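Local coordinates for RagB/SusD family nutrient uptake outer membrane protein (Bacteroides thetaiotaomicron, PDB 7KV2) that probably binds beta-glucans at the outer membrane, as a surface glycan-binding protein of the SusD family that serves nutrient uptake, at residues A[226-229]-A[235-238]. Numbering follows the deposited sequence.
Sequences EIVM and SRYS. With EDO (1,2-ethanediol), chain E.
Val-228 sets CG1 against both Tyr-237 and Arg-236, and CG2 against the arginine chain alone. CG1 lies at the edge of the tyrosine ring, near its plane, 3.7 Å from Tyr-237 CD1, and the same methyl is 3.8 Å from Arg-236 CB. CG2 sits 3.9 Å from Arg-236 CB and faces the arginine chain as far as CD. With CG1 anti to the backbone N (chi1 165°), the valine turns that methyl to the ring, a job suited to a short beta-branched residue where the backbones come close: the CA atoms of Val-228 and Arg-236 are 6.5 Å apart. The carbonyl oxygen Val-228 O also approaches the ring edge in its plane, 3.9 Å from Tyr-237 CE1.

The contact packs the end of helix 217-231 against the 3-10 turn and first residue of helix 237-249, a helical hairpin consistent with the tetratricopeptide-like architecture of SusD proteins. Arginine combines an apolar stem for the valine and Tyr-187 with a guanidinium that leads away to salt bridges with Asp-233 and Glu-195. Tyrosine suits a place between two helices, its ring edge meeting the valine while its side chain packs on Leu-415 of helix 405-417.

Farther out, Glu-226 does not touch 235-238; its extended chain gives the carboxylate length to accept a 3.1 Å hydrogen bond at OE1 from O2 of 1,2-ethanediol, probably a crystallisation additive. OE2 forms a salt bridge with Lys-160 NZ and a hydrogen bond with Asn-156 ND2, while OE1 also bonds Tyr-403 OH. Replacing Glu-226 by alanine would remove the carboxylate, which is likely to leave the Lys-160 charge without this mate.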
ATOM      1  N   GLU A 226       6.029   5.844  -9.743  1.00 21.82           N
ATOM      2  CA  GLU A 226       4.708   5.206  -9.585  1.00 21.53           C
ATOM      3  C   GLU A 226       3.682   5.893 -10.496  1.00 23.32           C
ATOM      4  O   GLU A 226       3.027   5.181 -11.306  1.00 23.40           O
ATOM      5  CB  GLU A 226       4.214   5.234  -8.150  1.00 20.60           C
ATOM      6  CG  GLU A 226       2.833   4.594  -8.016  1.00 22.43           C
ATOM      7  CD  GLU A 226       2.325   4.348  -6.603  1.00 22.99           C
ATOM      8  OE1 GLU A 226       3.118   4.427  -5.615  1.00 23.55           O
ATOM      9  OE2 GLU A 226       1.135   4.130  -6.493  1.00 23.04           O
ATOM     10  N   ILE A 227       3.523   7.207 -10.380  1.00 22.26           N
ATOM     11  CA  ILE A 227       2.418   7.909 -11.112  1.00 23.75           C
ATOM     12  C   ILE A 227       2.793   8.020 -12.611  1.00 22.62           C
ATOM     13  O   ILE A 227       1.888   7.816 -13.477  1.00 23.84           O
ATOM     14  CB  ILE A 227       2.054   9.243 -10.421  1.00 22.31           C
ATOM     15  CG1 ILE A 227       3.135  10.314 -10.569  1.00 24.17           C
ATOM     16  CG2 ILE A 227       1.690   9.023  -8.956  1.00 22.78           C
ATOM     17  CD1 ILE A 227       2.670  11.668 -10.150  1.00 23.79           C
ATOM     18  N   VAL A 228       4.066   8.234 -12.930  1.00 23.82           N
ATOM     19  CA  VAL A 228       4.595   8.271 -14.332  1.00 26.88           C
ATOM     20  C   VAL A 228       4.279   6.941 -15.014  1.00 28.21           C
ATOM     21  O   VAL A 228       3.750   6.945 -16.164  1.00 28.70           O
ATOM     22  CB  VAL A 228       6.096   8.592 -14.395  1.00 27.97           C
ATOM     23  CG1 VAL A 228       6.686   8.283 -15.749  1.00 30.40           C
ATOM     24  CG2 VAL A 228       6.373  10.030 -14.006  1.00 28.56           C
ATOM     25  N   MET A 229       4.522   5.826 -14.318  1.00 25.43           N
ATOM     26  CA  MET A 229       4.342   4.508 -14.956  1.00 24.05           C
ATOM     27  C   MET A 229       2.859   4.182 -15.026  1.00 23.71           C
ATOM     28  O   MET A 229       2.432   3.612 -16.063  1.00 23.59           O
ATOM     29  CB  MET A 229       5.150   3.425 -14.240  1.00 23.97           C
ATOM     30  CG  MET A 229       6.636   3.649 -14.410  1.00 21.81           C
ATOM     31  SD  MET A 229       7.673   2.629 -13.293  1.00 26.10           S
ATOM     32  CE  MET A 229       7.566   1.104 -14.213  1.00 27.62           C
ATOM     33  N   SER A 235       6.933  10.319 -21.867  1.00 32.74           N
ATOM     34  CA  SER A 235       7.710  11.583 -21.897  1.00 35.62           C
ATOM     35  C   SER A 235       8.546  11.722 -20.611  1.00 38.21           C
ATOM     36  O   SER A 235       9.494  12.532 -20.596  1.00 37.87           O
ATOM     37  CB  SER A 235       6.831  12.766 -22.115  1.00 35.93           C
ATOM     38  OG  SER A 235       6.273  13.202 -20.892  1.00 38.11           O
ATOM     39  N   ARG A 236       8.233  10.971 -19.548  1.00 32.02           N
ATOM     40  CA  ARG A 236       8.910  11.164 -18.247  1.00 29.82           C
ATOM     41  C   ARG A 236       9.653   9.898 -17.824  1.00 31.35           C
ATOM     42  O   ARG A 236      10.208   9.914 -16.716  1.00 30.84           O
ATOM     43  CB  ARG A 236       7.899  11.619 -17.201  1.00 30.49           C
ATOM     44  CG  ARG A 236       7.630  13.115 -17.245  1.00 30.91           C
ATOM     45  CD  ARG A 236       6.763  13.534 -16.098  1.00 31.40           C
ATOM     46  NE  ARG A 236       6.610  14.974 -16.117  1.00 33.53           N
ATOM     47  CZ  ARG A 236       5.746  15.642 -16.881  1.00 35.71           C
ATOM     48  NH1 ARG A 236       4.930  15.008 -17.710  1.00 35.21           N
ATOM     49  NH2 ARG A 236       5.711  16.960 -16.802  1.00 33.23           N
ATOM     50  N   TYR A 237       9.694   8.872 -18.676  1.00 28.85           N
ATOM     51  CA  TYR A 237      10.354   7.570 -18.373  1.00 30.59           C
ATOM     52  C   TYR A 237      11.857   7.736 -18.124  1.00 32.99           C
ATOM     53  O   TYR A 237      12.408   7.116 -17.179  1.00 28.11           O
ATOM     54  CB  TYR A 237      10.085   6.559 -19.490  1.00 31.36           C
ATOM     55  CG  TYR A 237       8.711   5.934 -19.531  1.00 29.72           C
ATOM     56  CD1 TYR A 237       7.690   6.277 -18.657  1.00 27.32           C
ATOM     57  CD2 TYR A 237       8.420   5.002 -20.515  1.00 32.41           C
ATOM     58  CE1 TYR A 237       6.449   5.670 -18.721  1.00 29.84           C
ATOM     59  CE2 TYR A 237       7.182   4.390 -20.597  1.00 28.50           C
ATOM     60  CZ  TYR A 237       6.200   4.718 -19.695  1.00 30.80           C
ATOM     61  OH  TYR A 237       4.979   4.145 -19.823  1.00 32.92           O
ATOM     62  N   SER A 238      12.549   8.551 -18.935  1.00 33.53           N
ATOM     63  CA  SER A 238      14.016   8.748 -18.815  1.00 33.01           C
ATOM     64  C   SER A 238      14.349   9.419 -17.489  1.00 27.50           C
ATOM     65  O   SER A 238      15.376   9.038 -16.910  1.00 29.56           O
ATOM     66  CB  SER A 238      14.591   9.558 -19.966  1.00 35.65           C
ATOM     67  OG  SER A 238      14.720   8.724 -21.098  1.00 38.37           O
TER
HETATM   68  C1  EDO E 604      -1.320   3.673  -4.215  1.00 58.54           C
HETATM   69  O1  EDO E 604      -2.367   2.718  -4.230  1.00 56.68           O
HETATM   70  C2  EDO E 604      -0.028   3.183  -3.671  1.00 59.15           C
HETATM   71  O2  EDO E 604       0.974   4.173  -3.381  1.00 57.91           O